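Long-range contacts in beta 1-3 glucanase (Clostridium beijerinckii NCIMB 8052, PDB 5H4E), which probably hydrolyses the beta-1,3-glucosidic bonds of glucans, as a glycoside hydrolase of family GH64: residues Ser75-Lys80 with Ile107-Ala112; Leu271-Lys276 with Gly287-Gly292. One frame throughout, in Å; residues are numbered along the deposited sequence.

Contacts 1 and 2 lie in series along a single chain: contact 1 is complete long before the chain reaches Leu271. Their centres are 34 Å apart, and even their nearest atoms stay about 16 Å from each other, so they are independent pieces of the fold. The centre of contact 1 lies about 20 Å, and that of contact 2 about 21 Å, from the centre of the chain. Contact 1 joins the loop after strand 70-74 to the start of strand 108-111, while contact 2 brings the edge strand of a different antiparallel sheet up to a loop between two helices. A water bridges backbone atoms in each.

Contact 1: Ser75-Lys80 with Ile107-Ala112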
loop_
_atom_site.group_PDB
_atom_site.type_symbol
_atom_site.label_atom_id
_atom_site.label_comp_id
_atom_site.label_asym_id
_atom_site.label_seq_id
_atom_site.Cartn_x
_atom_site.Cartn_y
_atom_site.Cartn_z
ATOM N N SER A 75 -20.906 9.499 -3.467
ATOM C CA SER A 75 -21.523 8.250 -3.037
ATOM C C SER A 75 -21.413 8.086 -1.528
ATOM O O SER A 75 -20.695 8.829 -0.853
ATOM C CB SER A 75 -20.863 7.063 -3.719
ATOM O OG SER A 75 -19.507 6.958 -3.307
ATOM N N ASN A 76 -22.125 7.111 -0.992
ATOM C CA ASN A 76 -22.065 6.879 0.435
ATOM C C ASN A 76 -22.154 5.391 0.691
ATOM O O ASN A 76 -23.228 4.844 0.961
ATOM C CB ASN A 76 -23.167 7.633 1.165
ATOM C CG ASN A 76 -22.987 7.601 2.670
ATOM O OD1 ASN A 76 -21.993 7.072 3.180
ATOM N ND2 ASN A 76 -23.949 8.164 3.395
ATOM N N TYR A 77 -21.005 4.734 0.572
ATOM C CA TYR A 77 -20.932 3.300 0.749
ATOM C C TYR A 77 -20.544 2.938 2.176
ATOM O O TYR A 77 -20.320 1.765 2.477
ATOM C CB TYR A 77 -19.923 2.701 -0.227
ATOM C CG TYR A 77 -20.226 2.899 -1.702
ATOM C CD1 TYR A 77 -21.533 2.976 -2.180
ATOM C CD2 TYR A 77 -19.189 2.979 -2.619
ATOM C CE1 TYR A 77 -21.789 3.144 -3.546
ATOM C CE2 TYR A 77 -19.426 3.127 -3.957
ATOM C CZ TYR A 77 -20.722 3.215 -4.424
ATOM O OH TYR A 77 -20.914 3.365 -5.781
ATOM N N PHE A 78 -20.474 3.945 3.047
ATOM C CA PHE A 78 -19.947 3.768 4.398
ATOM C C PHE A 78 -20.993 3.354 5.412
ATOM O O PHE A 78 -22.184 3.638 5.253
ATOM C CB PHE A 78 -19.255 5.059 4.855
ATOM C CG PHE A 78 -17.897 5.230 4.256
ATOM C CD1 PHE A 78 -16.766 4.805 4.944
ATOM C CD2 PHE A 78 -17.750 5.737 2.978
ATOM C CE1 PHE A 78 -15.503 4.929 4.374
ATOM C CE2 PHE A 78 -16.493 5.865 2.413
ATOM C CZ PHE A 78 -15.372 5.455 3.114
ATOM N N CYS A 79 -20.519 2.678 6.455
ATOM C CA CYS A 79 -21.353 2.179 7.546
ATOM C C CYS A 79 -20.683 2.468 8.890
ATOM O O CYS A 79 -19.481 2.258 9.032
ATOM C CB CYS A 79 -21.598 0.673 7.374
ATOM S SG CYS A 79 -22.547 -0.130 8.705
ATOM N N LYS A 80 -21.439 2.962 9.868
ATOM C CA LYS A 80 -20.890 3.177 11.211
ATOM C C LYS A 80 -20.626 1.838 11.889
ATOM O O LYS A 80 -21.427 0.916 11.756
ATOM C CB LYS A 80 -21.847 4.001 12.083
ATOM C CG LYS A 80 -21.975 5.474 11.708
ATOM C CD LYS A 80 -22.986 6.200 12.607
ATOM C CE LYS A 80 -23.018 7.686 12.260
ATOM N NZ LYS A 80 -23.683 8.559 13.283
ATOM N N ILE A 107 -16.183 9.604 -1.483
ATOM C CA ILE A 107 -15.758 8.849 -2.653
ATOM C C ILE A 107 -16.624 9.178 -3.873
ATOM O O ILE A 107 -17.832 8.927 -3.868
ATOM C CB ILE A 107 -15.810 7.329 -2.370
ATOM C CG1 ILE A 107 -14.784 6.961 -1.282
ATOM C CG2 ILE A 107 -15.596 6.545 -3.645
ATOM C CD1 ILE A 107 -14.819 5.501 -0.862
ATOM N N LYS A 108 -16.001 9.740 -4.907
ATOM C CA LYS A 108 -16.688 10.090 -6.157
ATOM C C LYS A 108 -16.705 8.931 -7.159
ATOM O O LYS A 108 -15.650 8.496 -7.623
ATOM C CB LYS A 108 -16.014 11.310 -6.798
ATOM C CG LYS A 108 -16.730 11.902 -8.017
ATOM C CD LYS A 108 -17.965 12.678 -7.596
ATOM C CE LYS A 108 -18.434 13.639 -8.687
ATOM N NZ LYS A 108 -19.471 14.576 -8.144
ATOM N N VAL A 109 -17.893 8.440 -7.510
ATOM C CA VAL A 109 -17.990 7.412 -8.549
ATOM C C VAL A 109 -17.904 8.087 -9.917
ATOM O O VAL A 109 -18.434 9.182 -10.106
ATOM C CB VAL A 109 -19.305 6.587 -8.454
ATOM C CG1 VAL A 109 -19.318 5.475 -9.514
ATOM C CG2 VAL A 109 -19.474 5.997 -7.063
ATOM N N ASN A 110 -17.239 7.440 -10.867
ATOM C CA ASN A 110 -16.974 8.059 -12.162
ATOM C C ASN A 110 -16.974 7.076 -13.331
ATOM O O ASN A 110 -17.609 6.019 -13.265
ATOM C CB ASN A 110 -15.632 8.792 -12.113
ATOM C CG ASN A 110 -14.478 7.887 -11.707
ATOM O OD1 ASN A 110 -14.452 6.699 -12.033
ATOM N ND2 ASN A 110 -13.515 8.450 -10.989
ATOM N N GLN A 111 -16.264 7.458 -14.396
ATOM C CA GLN A 111 -15.889 6.576 -15.499
ATOM C C GLN A 111 -14.389 6.761 -15.803
ATOM O O GLN A 111 -13.933 7.881 -16.067
ATOM C CB GLN A 111 -16.722 6.845 -16.765
ATOM C CG GLN A 111 -16.058 6.269 -18.025
ATOM C CD GLN A 111 -16.772 6.591 -19.330
ATOM O OE1 GLN A 111 -17.983 6.403 -19.457
ATOM N NE2 GLN A 111 -16.009 7.051 -20.322
ATOM N N ALA A 112 -13.624 5.671 -15.747
ATOM C CA ALA A 112 -12.221 5.704 -16.163
ATOM C C ALA A 112 -12.098 5.813 -17.694
ATOM O O ALA A 112 -13.034 5.485 -18.430
ATOM C CB ALA A 112 -11.485 4.471 -15.655
HETATM O O HOH W 1 -18.115 8.488 -0.065
#
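Ser75, just beyond strand 70-74, meets Ile107, just ahead of strand 108-111, where two strand ends run into loops. The carbonyl oxygen of Ile107 is gripped twice by Ser75. The stronger bond is Ser75 OG to Ile107 O, 2.6 Å; the hydroxyl approaches with a C=O...donor angle of 141°, tilted 28° from the carbonyl plane. Ser75 N adds a weak, bent bond to the same oxygen. With chi1 at 65°, OG is held beside the backbone N of its own residue, which lets both donors converge on one oxygen. Serine suits the place because its hydroxyl, one carbon from the backbone, reaches the carbonyl that its own N-H also meets. A water completes the link, donating to Ser75 O at 2.7 Å and accepting from Ile107 N at 2.6 Å.

Apolar contacts lie around this polar centre. Val109 CG2 touches the hydroxyl end of Tyr77, 3.3 Å from OH, and packs 3.8 Å from Ser75 CB. Branched Val109 thus serves two neighbours with one methyl. Extended Ile107 carries CD1 to Phe78 CE2, 3.7 Å away, the two side chains crossing at about a right angle.

Tyr77 OH is hydrogen-bonded to Asp56, and its ring stacks with His42. Phe78 also rests on Tyr27 and Ala29 of strand 26-33, whereas strand 108-111 pairs with strand 117-120, whose Tyr119 and Ile117 meet Ile107 and Val109.

Contact 2: Leu271-Lys276 with Gly287-Gly292; sequences LYIHGK and GIFDGG
Ile288 presses against the backbone of His274-Lys276, and here the packing is close. Its CG2 methyl is 3.2 Å from His274 O, while CD1, at the end of the other branch, comes within 3.4 Å of Gly275 O and 3.6 Å of Lys276 C. The first torsion sets CG1 between the backbone N and the carbonyl carbon (chi1 72°), leaving CG2 anti to the carbonyl carbon. Both branches of the isoleucine are thus used; CD1 also reaches Ile273 CG2 at 3.8 Å, the two side chains crossing at about a right angle. Gly275 suits its place because its positive phi would jam a beta-carbon against the preceding carbonyl oxygen. Farther along, Ile273 CD1 lies at the edge of the Phe289 ring, near its plane, 4.3 Å from CE1.

Strand 271-273 is the outermost strand of a four-stranded antiparallel sheet, and Ile288 and Phe289 are the middle residues of a type I turn closed by Asp290 N to Gly287 O. That turn belongs to the loop between helices 279-284 and 294-309; Ile273 also touches Lys300 and Val303 of the latter.

The other side is looser. A water spans the gap, accepting from His274 N at 2.9 Å and donating to Ile288 O at 2.7 Å. His274 is exposed, one face of its ring resting on Tyr272 CB. Exposed Lys276 starts away from 287-292, and its NZ is bonded to Asn231 of helix 227-236.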
loop_
_atom_site.group_PDB
_atom_site.type_symbol
_atom_site.label_atom_id
_atom_site.label_comp_id
_atom_site.label_asym_id
_atom_site.label_seq_id
_atom_site.Cartn_x
_atom_site.Cartn_y
_atom_site.Cartn_z
ATOM N N LEU A 271 16.184 -10.163 -20.779
ATOM C CA LEU A 271 15.185 -9.652 -19.849
ATOM C C LEU A 271 15.559 -8.226 -19.462
ATOM O O LEU A 271 16.626 -7.990 -18.897
ATOM C CB LEU A 271 15.082 -10.562 -18.629
ATOM C CG LEU A 271 14.749 -12.028 -18.919
ATOM C CD1 LEU A 271 15.025 -12.896 -17.713
ATOM C CD2 LEU A 271 13.286 -12.188 -19.347
ATOM N N TYR A 272 14.681 -7.274 -19.773
ATOM C CA TYR A 272 15.034 -5.858 -19.709
ATOM C C TYR A 272 14.338 -5.020 -18.641
ATOM O O TYR A 272 13.126 -5.109 -18.462
ATOM C CB TYR A 272 14.746 -5.196 -21.058
ATOM C CG TYR A 272 15.767 -5.501 -22.118
ATOM C CD1 TYR A 272 16.701 -4.551 -22.491
ATOM C CD2 TYR A 272 15.796 -6.736 -22.744
ATOM C CE1 TYR A 272 17.638 -4.819 -23.454
ATOM C CE2 TYR A 272 16.737 -7.014 -23.713
ATOM C CZ TYR A 272 17.657 -6.049 -24.057
ATOM O OH TYR A 272 18.599 -6.319 -25.018
ATOM N N ILE A 273 15.119 -4.187 -17.963
ATOM C CA ILE A 273 14.598 -2.935 -17.437
ATOM C C ILE A 273 14.980 -1.875 -18.468
ATOM O O ILE A 273 16.163 -1.617 -18.703
ATOM C CB ILE A 273 15.157 -2.560 -16.054
ATOM C CG1 ILE A 273 14.960 -3.687 -15.048
ATOM C CG2 ILE A 273 14.503 -1.293 -15.542
ATOM C CD1 ILE A 273 15.434 -3.317 -13.664
ATOM N N HIS A 274 13.980 -1.288 -19.115
ATOM C CA HIS A 274 14.236 -0.293 -20.149
ATOM C C HIS A 274 14.480 1.098 -19.590
ATOM O O HIS A 274 13.549 1.835 -19.289
ATOM C CB HIS A 274 13.070 -0.275 -21.138
ATOM C CG HIS A 274 12.887 -1.575 -21.853
ATOM N ND1 HIS A 274 13.610 -1.911 -22.976
ATOM C CD2 HIS A 274 12.094 -2.638 -21.584
ATOM C CE1 HIS A 274 13.260 -3.120 -23.377
ATOM N NE2 HIS A 274 12.341 -3.582 -22.551
ATOM N N GLY A 275 15.750 1.457 -19.446
ATOM C CA GLY A 275 16.110 2.780 -18.983
ATOM C C GLY A 275 16.698 2.815 -17.587
ATOM O O GLY A 275 16.809 1.790 -16.898
ATOM N N LYS A 276 17.093 4.017 -17.186
ATOM C CA LYS A 276 17.630 4.278 -15.864
ATOM C C LYS A 276 16.575 5.016 -15.037
ATOM O O LYS A 276 16.038 6.036 -15.484
ATOM C CB LYS A 276 18.915 5.092 -15.966
ATOM C CG LYS A 276 19.462 5.539 -14.638
ATOM C CD LYS A 276 20.849 6.150 -14.771
ATOM C CE LYS A 276 20.811 7.478 -15.486
ATOM N NZ LYS A 276 22.186 8.034 -15.605
ATOM N N GLY A 287 6.582 3.554 -13.685
ATOM C CA GLY A 287 7.430 3.926 -14.805
ATOM C C GLY A 287 8.136 2.721 -15.402
ATOM O O GLY A 287 7.485 1.746 -15.783
ATOM N N ILE A 288 9.468 2.763 -15.453
ATOM C CA ILE A 288 10.226 1.665 -16.049
ATOM C C ILE A 288 10.131 0.391 -15.211
ATOM O O ILE A 288 10.392 -0.709 -15.705
ATOM C CB ILE A 288 11.721 2.045 -16.272
ATOM C CG1 ILE A 288 12.495 2.127 -14.955
ATOM C CG2 ILE A 288 11.820 3.360 -17.028
ATOM C CD1 ILE A 288 13.978 2.488 -15.170
ATOM N N PHE A 289 9.716 0.531 -13.953
ATOM C CA PHE A 289 9.515 -0.629 -13.087
ATOM C C PHE A 289 8.149 -1.289 -13.340
ATOM O O PHE A 289 7.833 -2.327 -12.748
ATOM C CB PHE A 289 9.660 -0.222 -11.615
ATOM C CG PHE A 289 11.077 0.113 -11.212
ATOM C CD1 PHE A 289 12.118 -0.765 -11.493
ATOM C CD2 PHE A 289 11.372 1.317 -10.577
ATOM C CE1 PHE A 289 13.426 -0.466 -11.124
ATOM C CE2 PHE A 289 12.665 1.626 -10.205
ATOM C CZ PHE A 289 13.705 0.731 -10.485
ATOM N N ASP A 290 7.348 -0.686 -14.220
ATOM C CA ASP A 290 6.072 -1.278 -14.652
ATOM C C ASP A 290 6.236 -2.081 -15.935
ATOM O O ASP A 290 7.097 -1.773 -16.761
ATOM C CB ASP A 290 5.003 -0.202 -14.888
ATOM C CG ASP A 290 4.431 0.347 -13.598
ATOM O OD1 ASP A 290 4.480 -0.378 -12.580
ATOM O OD2 ASP A 290 3.919 1.493 -13.614
ATOM N N GLY A 291 5.394 -3.098 -16.101
ATOM C CA GLY A 291 5.300 -3.820 -17.359
ATOM C C GLY A 291 6.282 -4.965 -17.493
ATOM O O GLY A 291 7.113 -5.185 -16.610
ATOM N N GLY A 292 6.170 -5.699 -18.599
ATOM C CA GLY A 292 7.107 -6.766 -18.917
ATOM C C GLY A 292 6.522 -8.144 -18.689
ATOM O O GLY A 292 5.430 -8.270 -18.133
HETATM O O HOH W 2 11.291 -1.332 -18.151
#